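PDB 1RE5: 3-carboxy-cis,cis-muconate cycloisomerase from Pseudomonas putida, which belongs to the fumarase/aspartase superfamily of homotetrameric enzymes, whose elongated, mainly alpha-helical subunits are built around a long central bundle. Local coordinates for residues D[33-38]-D[211-216]; D[102-107]-D[190-195]; D[263-268]-D[348-353]; D[365-370]-D[425-430]. All coordinates share one frame; numbering follows the deposited sequence.

Contact 1 of 4, residues D[33-38]-D[211-216]; sequences AALARA and EALAEQ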
loop_
_atom_site.group_PDB
_atom_site.type_symbol
_atom_site.label_atom_id
_atom_site.label_comp_id
_atom_site.label_asym_id
_atom_site.label_seq_id
_atom_site.Cartn_x
_atom_site.Cartn_y
_atom_site.Cartn_z
ATOM N N ALA D 33 -6.377 -32.873 17.986
ATOM C CA ALA D 33 -6.371 -33.584 19.253
ATOM C C ALA D 33 -7.487 -33.024 20.121
ATOM O O ALA D 33 -8.330 -33.768 20.616
ATOM C CB ALA D 33 -5.034 -33.412 19.944
ATOM N N ALA D 34 -7.505 -31.710 20.295
ATOM C CA ALA D 34 -8.539 -31.081 21.104
ATOM C C ALA D 34 -9.954 -31.443 20.616
ATOM O O ALA D 34 -10.876 -31.586 21.424
ATOM C CB ALA D 34 -8.349 -29.572 21.089
ATOM N N LEU D 35 -10.118 -31.591 19.297
ATOM C CA LEU D 35 -11.416 -31.919 18.684
ATOM C C LEU D 35 -11.900 -33.281 19.173
ATOM O O LEU D 35 -13.018 -33.414 19.674
ATOM C CB LEU D 35 -11.303 -31.968 17.150
ATOM C CG LEU D 35 -12.451 -31.425 16.275
ATOM C CD1 LEU D 35 -12.518 -32.242 15.010
ATOM C CD2 LEU D 35 -13.789 -31.492 16.973
ATOM N N ALA D 36 -11.051 -34.294 19.008
ATOM C CA ALA D 36 -11.367 -35.653 19.433
ATOM C C ALA D 36 -11.765 -35.662 20.917
ATOM O O ALA D 36 -12.789 -36.232 21.312
ATOM C CB ALA D 36 -10.156 -36.555 19.201
ATOM N N ARG D 37 -10.941 -35.008 21.725
ATOM C CA ARG D 37 -11.157 -34.906 23.158
ATOM C C ARG D 37 -12.544 -34.322 23.456
ATOM O O ARG D 37 -13.307 -34.868 24.259
ATOM C CB ARG D 37 -10.073 -34.010 23.751
ATOM C CG ARG D 37 -9.610 -34.366 25.143
ATOM C CD ARG D 37 -8.470 -33.437 25.538
ATOM N NE ARG D 37 -7.367 -33.502 24.580
ATOM C CZ ARG D 37 -6.600 -32.464 24.234
ATOM N NH1 ARG D 37 -6.812 -31.261 24.764
ATOM N NH2 ARG D 37 -5.612 -32.628 23.357
ATOM N N ALA D 38 -12.876 -33.218 22.797
ATOM C CA ALA D 38 -14.152 -32.552 23.038
ATOM C C ALA D 38 -15.347 -33.343 22.553
ATOM O O ALA D 38 -16.413 -33.299 23.162
ATOM C CB ALA D 38 -14.155 -31.160 22.393
ATOM N N GLU D 211 -18.373 -25.712 22.793
ATOM C CA GLU D 211 -17.939 -25.196 24.085
ATOM C C GLU D 211 -16.823 -26.045 24.679
ATOM O O GLU D 211 -15.839 -25.517 25.200
ATOM C CB GLU D 211 -19.136 -25.107 25.025
ATOM C CG GLU D 211 -20.306 -24.430 24.330
ATOM C CD GLU D 211 -21.267 -23.758 25.279
ATOM O OE1 GLU D 211 -21.751 -24.439 26.214
ATOM O OE2 GLU D 211 -21.545 -22.548 25.079
ATOM N N ALA D 212 -16.967 -27.362 24.578
ATOM C CA ALA D 212 -15.946 -28.262 25.088
ATOM C C ALA D 212 -14.628 -27.960 24.381
ATOM O O ALA D 212 -13.580 -27.851 25.019
ATOM C CB ALA D 212 -16.348 -29.703 24.834
ATOM N N LEU D 213 -14.694 -27.818 23.058
ATOM C CA LEU D 213 -13.513 -27.539 22.239
ATOM C C LEU D 213 -12.817 -26.230 22.617
ATOM O O LEU D 213 -11.588 -26.180 22.745
ATOM C CB LEU D 213 -13.904 -27.505 20.762
ATOM C CG LEU D 213 -12.777 -27.238 19.765
ATOM C CD1 LEU D 213 -11.569 -28.124 20.071
ATOM C CD2 LEU D 213 -13.300 -27.490 18.348
ATOM N N ALA D 214 -13.610 -25.176 22.792
ATOM C CA ALA D 214 -13.081 -23.869 23.155
ATOM C C ALA D 214 -12.318 -23.979 24.464
ATOM O O ALA D 214 -11.154 -23.572 24.561
ATOM C CB ALA D 214 -14.216 -22.872 23.291
ATOM N N GLU D 215 -12.990 -24.538 25.468
ATOM C CA GLU D 215 -12.423 -24.730 26.795
ATOM C C GLU D 215 -11.128 -25.551 26.748
ATOM O O GLU D 215 -10.160 -25.258 27.454
ATOM C CB GLU D 215 -13.456 -25.423 27.663
ATOM C CG GLU D 215 -13.013 -25.683 29.069
ATOM C CD GLU D 215 -14.039 -26.503 29.812
ATOM O OE1 GLU D 215 -14.289 -27.665 29.390
ATOM O OE2 GLU D 215 -14.600 -25.984 30.807
ATOM N N GLN D 216 -11.122 -26.579 25.910
ATOM C CA GLN D 216 -9.954 -27.439 25.741
ATOM C C GLN D 216 -8.725 -26.657 25.311
ATOM O O GLN D 216 -7.618 -26.896 25.796
ATOM C CB GLN D 216 -10.241 -28.508 24.683
ATOM C CG GLN D 216 -11.012 -29.694 25.211
ATOM C CD GLN D 216 -10.180 -30.529 26.154
ATOM O OE1 GLN D 216 -10.706 -31.177 27.058
ATOM N NE2 GLN D 216 -8.868 -30.524 25.945
#
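Ala34 and Ala38 of one helix face Ala212, Leu213 and Gln216 of another, a helix-helix crossing in the mostly helical end of the subunit where helix 21-40 meets helix 206-217. The local axes run at 133° to each other and approach to 8.5 Å, a separation that suits the alanines in the interface.

Most of the touching is apolar. Ala38 CB sits 3.6 Å from Ala212 CB, and also rests beside the backbone of Leu213. One turn earlier, Ala34 is met by Leu213 CD1: the leucine has CG anti to its backbone N (chi1 -179°), which carries CD1 across the gap to 3.7 Å from Ala34 CB. The same Ala34 CB lies 4.2 Å from Gln216 CB. Leu35 CD2 meets Leu213 CD2 at 4.3 Å, and loop residues Leu190 and Phe192 touch Leu213 as well.

The polar part lies at the border. Arg37 bends at chi3 and crosses the end of Gln216 at a slant, the guanidinium and amide planes turned 70° apart. Its clear charged partner is elsewhere, on helix 47-56, where Arg37 NE makes a salt bridge to Glu54 OE2.

Contact 2 of 4, residues D[102-107]-D[190-195]; sequences LGATSQ and LQFGGA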
loop_
_atom_site.group_PDB
_atom_site.type_symbol
_atom_site.label_atom_id
_atom_site.label_comp_id
_atom_site.label_asym_id
_atom_site.label_seq_id
_atom_site.Cartn_x
_atom_site.Cartn_y
_atom_site.Cartn_z
ATOM N N LEU D 102 -13.553 -35.004 12.692
ATOM C CA LEU D 102 -14.995 -35.220 12.576
ATOM C C LEU D 102 -15.876 -33.974 12.711
ATOM O O LEU D 102 -15.868 -33.297 13.747
ATOM C CB LEU D 102 -15.451 -36.256 13.610
ATOM C CG LEU D 102 -16.946 -36.621 13.600
ATOM C CD1 LEU D 102 -17.302 -37.290 12.275
ATOM C CD2 LEU D 102 -17.271 -37.545 14.770
ATOM N N GLY D 103 -16.646 -33.689 11.661
ATOM C CA GLY D 103 -17.552 -32.551 11.677
ATOM C C GLY D 103 -16.931 -31.185 11.443
ATOM O O GLY D 103 -17.637 -30.169 11.461
ATOM N N ALA D 104 -15.621 -31.157 11.213
ATOM C CA ALA D 104 -14.904 -29.909 10.997
ATOM C C ALA D 104 -14.493 -29.722 9.540
ATOM O O ALA D 104 -14.316 -30.690 8.791
ATOM C CB ALA D 104 -13.664 -29.861 11.895
ATOM N N THR D 105 -14.335 -28.462 9.145
ATOM C CA THR D 105 -13.934 -28.145 7.789
ATOM C C THR D 105 -12.467 -27.732 7.847
ATOM O O THR D 105 -11.952 -27.449 8.922
ATOM C CB THR D 105 -14.843 -27.019 7.207
ATOM O OG1 THR D 105 -14.558 -26.838 5.819
ATOM C CG2 THR D 105 -14.633 -25.714 7.937
ATOM N N SER D 106 -11.790 -27.722 6.704
ATOM C CA SER D 106 -10.377 -27.346 6.647
ATOM C C SER D 106 -10.054 -26.007 7.324
ATOM O O SER D 106 -9.124 -25.910 8.134
ATOM C CB SER D 106 -9.913 -27.298 5.190
ATOM O OG SER D 106 -9.957 -28.582 4.594
ATOM N N GLN D 107 -10.823 -24.972 6.998
ATOM C CA GLN D 107 -10.574 -23.661 7.586
ATOM C C GLN D 107 -10.674 -23.652 9.119
ATOM O O GLN D 107 -10.006 -22.855 9.778
ATOM C CB GLN D 107 -11.519 -22.609 6.985
ATOM C CG GLN D 107 -11.094 -21.187 7.329
ATOM C CD GLN D 107 -11.926 -20.125 6.660
ATOM O OE1 GLN D 107 -11.677 -18.934 6.832
ATOM N NE2 GLN D 107 -12.918 -20.544 5.892
ATOM N N LEU D 190 -12.236 -19.161 19.028
ATOM C CA LEU D 190 -12.190 -20.417 18.302
ATOM C C LEU D 190 -12.855 -20.275 16.934
ATOM O O LEU D 190 -13.760 -19.454 16.762
ATOM C CB LEU D 190 -12.918 -21.504 19.097
ATOM C CG LEU D 190 -13.133 -22.823 18.343
ATOM C CD1 LEU D 190 -11.839 -23.634 18.365
ATOM C CD2 LEU D 190 -14.286 -23.595 18.966
ATOM N N GLN D 191 -12.391 -21.063 15.967
ATOM C CA GLN D 191 -12.979 -21.064 14.631
ATOM C C GLN D 191 -13.517 -22.471 14.420
ATOM O O GLN D 191 -12.763 -23.396 14.079
ATOM C CB GLN D 191 -11.950 -20.779 13.534
ATOM C CG GLN D 191 -12.595 -20.728 12.152
ATOM C CD GLN D 191 -13.382 -19.446 11.929
ATOM O OE1 GLN D 191 -12.864 -18.490 11.343
ATOM N NE2 GLN D 191 -14.625 -19.409 12.409
ATOM N N PHE D 192 -14.820 -22.629 14.625
ATOM C CA PHE D 192 -15.455 -23.934 14.481
ATOM C C PHE D 192 -16.827 -23.739 13.851
ATOM O O PHE D 192 -17.788 -23.369 14.532
ATOM C CB PHE D 192 -15.581 -24.580 15.868
ATOM C CG PHE D 192 -15.981 -26.025 15.839
ATOM C CD1 PHE D 192 -15.246 -26.951 15.095
ATOM C CD2 PHE D 192 -17.071 -26.470 16.581
ATOM C CE1 PHE D 192 -15.594 -28.308 15.095
ATOM C CE2 PHE D 192 -17.423 -27.815 16.588
ATOM C CZ PHE D 192 -16.681 -28.740 15.842
ATOM N N GLY D 193 -16.917 -23.978 12.550
ATOM C CA GLY D 193 -18.182 -23.789 11.880
ATOM C C GLY D 193 -18.500 -24.868 10.875
ATOM O O GLY D 193 -19.637 -24.963 10.418
ATOM N N GLY D 194 -17.511 -25.685 10.524
ATOM C CA GLY D 194 -17.752 -26.743 9.558
ATOM C C GLY D 194 -18.012 -26.224 8.145
ATOM O O GLY D 194 -18.126 -25.017 7.920
ATOM N N ALA D 195 -18.126 -27.158 7.203
ATOM C CA ALA D 195 -18.334 -26.877 5.782
ATOM C C ALA D 195 -18.865 -25.505 5.398
ATOM O O ALA D 195 -18.266 -24.828 4.555
ATOM C CB ALA D 195 -19.218 -27.939 5.168
#
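Thr105 leans its side chain on the peptide between Gly194 and Ala195, and this is the heart of a loop-to-loop contact at the start of the long helix 106-142, where Thr105 occupies the N-cap position. The partner loop lies between helices 162-187 and 206-217, and its Ala195 also packs on Thr158 of a neighbouring subunit. Thr105 CB is 3.3 Å from Ala195 N, and Thr105 CG2 lies 3.6 Å from Gly194 O. The methyl reaches that peptide because OG1 takes the place anti to the backbone N (chi1 -172°). Gly194 itself has positive phi, which glycine adopts readily, and its CA passes 3.9 Å from Gly103 O. At the far end, Gln191 bends at chi2, and its CG comes within 4.1 Å of Gln107 O.

The apolar share is small. Ala104 CB meets the Phe192 ring at its edge, near the ring plane, at 4.0 Å from CE1; Leu35 of helix 21-40 packs on both residues.

No hydrogen bond runs directly between 102-107 and 190-195. The joint is made by Asp108: its OD2 accepts from Thr105 N, as in half of a capping box, and from Gly194 N, while OD1 accepts from Gly193 N. Van der Waals contact therefore sets how closely the two loops lie, and a single carboxylate gripped by three backbone N-H groups ties the helix start to the glycine loop.

Contact 3 of 4, residues D[263-268]-D[348-353]; sequences GEVFEP and MEVDAA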
loop_
_atom_site.group_PDB
_atom_site.type_symbol
_atom_site.label_atom_id
_atom_site.label_comp_id
_atom_site.label_asym_id
_atom_site.label_seq_id
_atom_site.Cartn_x
_atom_site.Cartn_y
_atom_site.Cartn_z
ATOM N N GLY D 263 26.269 13.950 16.227
ATOM C CA GLY D 263 26.992 13.148 17.203
ATOM C C GLY D 263 26.559 13.321 18.634
ATOM O O GLY D 263 27.380 13.524 19.511
ATOM N N GLU D 264 25.264 13.227 18.880
ATOM C CA GLU D 264 24.759 13.406 20.226
ATOM C C GLU D 264 24.388 12.101 20.922
ATOM O O GLU D 264 24.589 11.960 22.129
ATOM C CB GLU D 264 23.558 14.343 20.193
ATOM C CG GLU D 264 23.921 15.721 19.722
ATOM C CD GLU D 264 22.741 16.653 19.713
ATOM O OE1 GLU D 264 22.946 17.874 19.530
ATOM O OE2 GLU D 264 21.607 16.162 19.887
ATOM N N VAL D 265 23.839 11.151 20.178
ATOM C CA VAL D 265 23.448 9.877 20.757
ATOM C C VAL D 265 23.970 8.812 19.825
ATOM O O VAL D 265 24.019 9.024 18.620
ATOM C CB VAL D 265 21.902 9.767 20.880
ATOM C CG1 VAL D 265 21.495 8.348 21.201
ATOM C CG2 VAL D 265 21.405 10.688 21.983
ATOM N N PHE D 266 24.368 7.671 20.370
ATOM C CA PHE D 266 24.906 6.601 19.540
ATOM C C PHE D 266 24.388 5.233 19.941
ATOM O O PHE D 266 24.081 4.988 21.114
ATOM C CB PHE D 266 26.430 6.547 19.660
ATOM C CG PHE D 266 27.120 7.810 19.281
ATOM C CD1 PHE D 266 27.635 7.976 18.001
ATOM C CD2 PHE D 266 27.271 8.838 20.208
ATOM C CE1 PHE D 266 28.287 9.140 17.647
ATOM C CE2 PHE D 266 27.923 10.011 19.861
ATOM C CZ PHE D 266 28.433 10.158 18.574
ATOM N N GLU D 267 24.313 4.338 18.960
ATOM C CA GLU D 267 23.910 2.971 19.213
ATOM C C GLU D 267 25.077 2.326 19.953
ATOM O O GLU D 267 26.218 2.749 19.816
ATOM C CB GLU D 267 23.695 2.238 17.904
ATOM C CG GLU D 267 22.344 2.424 17.293
ATOM C CD GLU D 267 22.190 1.575 16.057
ATOM O OE1 GLU D 267 22.753 0.461 16.031
ATOM O OE2 GLU D 267 21.503 2.014 15.117
ATOM N N PRO D 268 24.813 1.277 20.729
ATOM C CA PRO D 268 25.872 0.600 21.475
ATOM C C PRO D 268 26.970 0.045 20.593
ATOM O O PRO D 268 26.852 0.029 19.373
ATOM C CB PRO D 268 25.132 -0.533 22.171
ATOM C CG PRO D 268 23.741 -0.044 22.260
ATOM C CD PRO D 268 23.524 0.611 20.942
ATOM N N MET D 348 22.348 2.859 24.539
ATOM C CA MET D 348 22.825 4.001 23.785
ATOM C C MET D 348 23.723 4.917 24.587
ATOM O O MET D 348 23.551 5.073 25.789
ATOM C CB MET D 348 21.674 4.772 23.114
ATOM C CG MET D 348 20.366 4.707 23.809
ATOM S SD MET D 348 20.379 5.784 25.185
ATOM C CE MET D 348 19.771 7.300 24.395
ATOM N N GLU D 349 24.707 5.478 23.886
ATOM C CA GLU D 349 25.707 6.385 24.438
ATOM C C GLU D 349 25.315 7.828 24.213
ATOM O O GLU D 349 25.014 8.222 23.083
ATOM C CB GLU D 349 27.051 6.150 23.757
ATOM C CG GLU D 349 27.649 4.777 23.993
ATOM C CD GLU D 349 28.873 4.538 23.143
ATOM O OE1 GLU D 349 29.818 5.359 23.216
ATOM O OE2 GLU D 349 28.888 3.533 22.402
ATOM N N VAL D 350 25.349 8.626 25.274
ATOM C CA VAL D 350 24.989 10.021 25.152
ATOM C C VAL D 350 26.207 10.921 25.308
ATOM O O VAL D 350 27.097 10.638 26.102
ATOM C CB VAL D 350 23.929 10.405 26.205
ATOM C CG1 VAL D 350 23.570 11.873 26.074
ATOM C CG2 VAL D 350 22.687 9.536 26.036
ATOM N N ASP D 351 26.253 11.992 24.521
ATOM C CA ASP D 351 27.336 12.969 24.591
ATOM C C ASP D 351 26.683 14.321 24.915
ATOM O O ASP D 351 26.404 15.139 24.025
ATOM C CB ASP D 351 28.082 13.058 23.263
ATOM C CG ASP D 351 29.336 13.941 23.350
ATOM O OD1 ASP D 351 29.422 14.807 24.256
ATOM O OD2 ASP D 351 30.236 13.780 22.498
ATOM N N ALA D 352 26.430 14.533 26.206
ATOM C CA ALA D 352 25.802 15.756 26.698
ATOM C C ALA D 352 26.600 17.001 26.373
ATOM O O ALA D 352 26.028 18.066 26.162
ATOM C CB ALA D 352 25.587 15.660 28.192
ATOM N N ALA D 353 27.922 16.866 26.339
ATOM C CA ALA D 353 28.802 17.999 26.033
ATOM C C ALA D 353 28.627 18.435 24.583
ATOM O O ALA D 353 28.589 19.633 24.290
ATOM C CB ALA D 353 30.252 17.628 26.296
HETATM O O HOH W 1 30.164 13.511 19.801
#
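Met348 opens the second segment against Val265, Phe266 and Pro268. Its CA lies 3.1 Å from Phe266 O, a CA-H...O contact, and the side chain, bent at chi2 and chi3, curls across Val265 obliquely until CE stands 3.8 Å from Val265 CG1. Pro268 CG rests 3.9 Å from Met348 N.

Glu349 comes next and forms the hydrogen-bonded pair of a short antiparallel two-stranded sheet: Glu349 N donates to Phe266 O at 2.9 Å, and Phe266 N returns to Glu349 O at 2.8 Å. The same Glu349 O also receives Val265 CA-H. The side chains of Glu349 and Phe266 share one face of the sheet, where their CB atoms are 4.2 Å apart.

Val350 pairs with Val265 in the non-hydrogen-bonded position, and on the other face their CG2 methyls meet loosely at 4.4 Å.

Asp351 follows the strand at the N-cap position of helix 352-359. Its N donates to Glu264 O at 2.9 Å. The carboxylate divides its work: OD1 caps the helix through Arg354 N, while OD2 takes a hydrogen from a water that also donates to Gly263 O.

In the chain, strand 349-350 links helix 319-347 to helix 352-359. Met355 of the latter covers the valine face, and Leu257 from helix 231-257 touches Val265 there. On the other segment, Glu264 forms a salt bridge with Arg151 and Glu267 accepts from Gly287 N and Ala288 N at the start of helix 286-307.

Contact 4 of 4, residues D[365-370]-D[425-430]; sequences LVLAEA and LDPAHY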
loop_
_atom_site.group_PDB
_atom_site.type_symbol
_atom_site.label_atom_id
_atom_site.label_comp_id
_atom_site.label_asym_id
_atom_site.label_seq_id
_atom_site.Cartn_x
_atom_site.Cartn_y
_atom_site.Cartn_z
ATOM N N LEU D 365 20.520 32.557 19.046
ATOM C CA LEU D 365 19.326 33.044 18.371
ATOM C C LEU D 365 18.119 32.170 18.670
ATOM O O LEU D 365 16.974 32.616 18.579
ATOM C CB LEU D 365 19.559 33.101 16.860
ATOM C CG LEU D 365 20.476 34.228 16.376
ATOM C CD1 LEU D 365 20.738 34.097 14.888
ATOM C CD2 LEU D 365 19.819 35.563 16.671
ATOM N N VAL D 366 18.378 30.924 19.036
ATOM C CA VAL D 366 17.311 29.978 19.337
ATOM C C VAL D 366 16.709 30.254 20.730
ATOM O O VAL D 366 15.687 29.682 21.122
ATOM C CB VAL D 366 17.860 28.527 19.255
ATOM C CG1 VAL D 366 18.307 28.040 20.625
ATOM C CG2 VAL D 366 16.819 27.619 18.649
ATOM N N LEU D 367 17.354 31.146 21.469
ATOM C CA LEU D 367 16.921 31.503 22.804
ATOM C C LEU D 367 16.420 32.939 22.820
ATOM O O LEU D 367 16.129 33.486 23.878
ATOM C CB LEU D 367 18.091 31.346 23.771
ATOM C CG LEU D 367 18.034 30.214 24.798
ATOM C CD1 LEU D 367 17.236 29.057 24.250
ATOM C CD2 LEU D 367 19.460 29.789 25.171
ATOM N N ALA D 368 16.322 33.552 21.644
ATOM C CA ALA D 368 15.848 34.928 21.543
ATOM C C ALA D 368 14.512 35.097 22.259
ATOM O O ALA D 368 14.294 36.088 22.965
ATOM C CB ALA D 368 15.696 35.316 20.093
ATOM N N GLU D 369 13.626 34.121 22.067
ATOM C CA GLU D 369 12.294 34.125 22.666
ATOM C C GLU D 369 12.334 34.225 24.202
ATOM O O GLU D 369 11.592 35.017 24.791
ATOM C CB GLU D 369 11.538 32.868 22.213
ATOM C CG GLU D 369 10.197 32.642 22.883
ATOM C CD GLU D 369 9.553 31.324 22.473
ATOM O OE1 GLU D 369 9.074 31.229 21.323
ATOM O OE2 GLU D 369 9.536 30.382 23.298
ATOM N N ALA D 370 13.204 33.435 24.834
ATOM C CA ALA D 370 13.352 33.422 26.293
ATOM C C ALA D 370 13.743 34.798 26.833
ATOM O O ALA D 370 13.394 35.163 27.959
ATOM C CB ALA D 370 14.400 32.389 26.701
ATOM N N LEU D 425 20.413 33.401 28.567
ATOM C CA LEU D 425 21.000 32.758 27.405
ATOM C C LEU D 425 21.490 31.355 27.704
ATOM O O LEU D 425 22.267 30.792 26.934
ATOM C CB LEU D 425 22.144 33.602 26.846
ATOM C CG LEU D 425 21.725 34.710 25.881
ATOM C CD1 LEU D 425 21.083 34.085 24.667
ATOM C CD2 LEU D 425 20.759 35.667 26.546
ATOM N N ASP D 426 21.044 30.798 28.827
ATOM C CA ASP D 426 21.415 29.438 29.197
ATOM C C ASP D 426 20.225 28.539 28.882
ATOM O O ASP D 426 19.122 28.754 29.391
ATOM C CB ASP D 426 21.779 29.341 30.681
ATOM C CG ASP D 426 22.047 27.914 31.118
ATOM O OD1 ASP D 426 22.596 27.140 30.311
ATOM O OD2 ASP D 426 21.720 27.556 32.265
ATOM N N PRO D 427 20.435 27.525 28.025
ATOM C CA PRO D 427 19.410 26.568 27.604
ATOM C C PRO D 427 18.742 25.876 28.775
ATOM O O PRO D 427 17.528 25.703 28.785
ATOM C CB PRO D 427 20.188 25.577 26.746
ATOM C CG PRO D 427 21.327 26.374 26.245
ATOM C CD PRO D 427 21.738 27.171 27.437
ATOM N N ALA D 428 19.545 25.482 29.756
ATOM C CA ALA D 428 19.038 24.787 30.930
ATOM C C ALA D 428 17.864 25.510 31.606
ATOM O O ALA D 428 17.071 24.896 32.327
ATOM C CB ALA D 428 20.162 24.592 31.919
ATOM N N HIS D 429 17.746 26.809 31.357
ATOM C CA HIS D 429 16.691 27.614 31.961
ATOM C C HIS D 429 15.482 27.859 31.064
ATOM O O HIS D 429 14.622 28.680 31.376
ATOM C CB HIS D 429 17.280 28.951 32.421
ATOM C CG HIS D 429 18.211 28.825 33.587
ATOM N ND1 HIS D 429 17.773 28.524 34.859
ATOM C CD2 HIS D 429 19.562 28.892 33.662
ATOM C CE1 HIS D 429 18.813 28.404 35.665
ATOM N NE2 HIS D 429 19.911 28.621 34.965
ATOM N N TYR D 430 15.411 27.151 29.944
ATOM C CA TYR D 430 14.287 27.314 29.040
ATOM C C TYR D 430 13.818 25.943 28.578
ATOM O O TYR D 430 13.572 25.723 27.399
ATOM C CB TYR D 430 14.698 28.171 27.846
ATOM C CG TYR D 430 13.546 28.912 27.207
ATOM C CD1 TYR D 430 12.723 29.739 27.969
ATOM C CD2 TYR D 430 13.289 28.805 25.839
ATOM C CE1 TYR D 430 11.668 30.446 27.390
ATOM C CE2 TYR D 430 12.235 29.514 25.241
ATOM C CZ TYR D 430 11.428 30.333 26.027
ATOM O OH TYR D 430 10.385 31.030 25.455
#
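Tyr430 lays one face of its ring over Ala370, whose CB stands 3.4 Å from the ring centroid and only 12° off the normal, a CH-pi contact centred on the ring. With CG anti to its backbone N (chi1 -154°), the tyrosine side chain reaches across to the helix and sends its hydroxyl on past Ala370 to Glu369. That glutamate stretches out to meet it, CG anti to N and the chain extended beyond. Tyr430 OH donates to Glu369 OE2, which lies in the ring plane at its edge; the modelled 2.4 Å is very short and, at this resolution, doubtful as a length. The two side chains cross at about a right angle, the carboxylate plane turned 69° from the ring.

All this happens in the small helical C-terminal domain, where the chain enters helix 368-378 and where the turn after helix 418-424 runs past it. Leu367, at the N-cap position, fills the angle between them. Its CD2 points at the backbone of the turn, 3.5 Å from Leu425 O, and touches Pro427 CG at 4.0 Å; Leu367 CD1 approaches the ring obliquely, 4.3 Å from Tyr430 CD2. Leu425 comes to Leu367 from another direction, its CD1 lying 4.2 Å from Leu367 CB. Asp426, pointing away, forms a salt bridge with Arg356. Ala201 and Ala200 of a neighbouring subunit pack on Glu369 and Tyr430 respectively.

The four contacts fall into two pairs on opposite sides of the subunit's centre. Contacts 1 and 2 have centres 12 Å apart and touch: Leu213 CD2 lies 3.8 Å from Phe192 CD1, and Leu35 CD1 is 3.7 Å from Leu102 O. Contacts 3 and 4 are 23 Å apart between centres, about 10 Å at their nearest atoms, and are joined along the chain by helix 352-359. Between contacts 1 and 4 the centres stand 67 Å apart. The tetramer brings the two sides together: Ala195 of contact 2 packs on Thr158 of a neighbouring subunit, and Thr158 within a chain touches Glu369 and Tyr430 of contact 4. Both dithiothreitol pockets lie on helix 286-307, whose start contact 3 holds through Glu267.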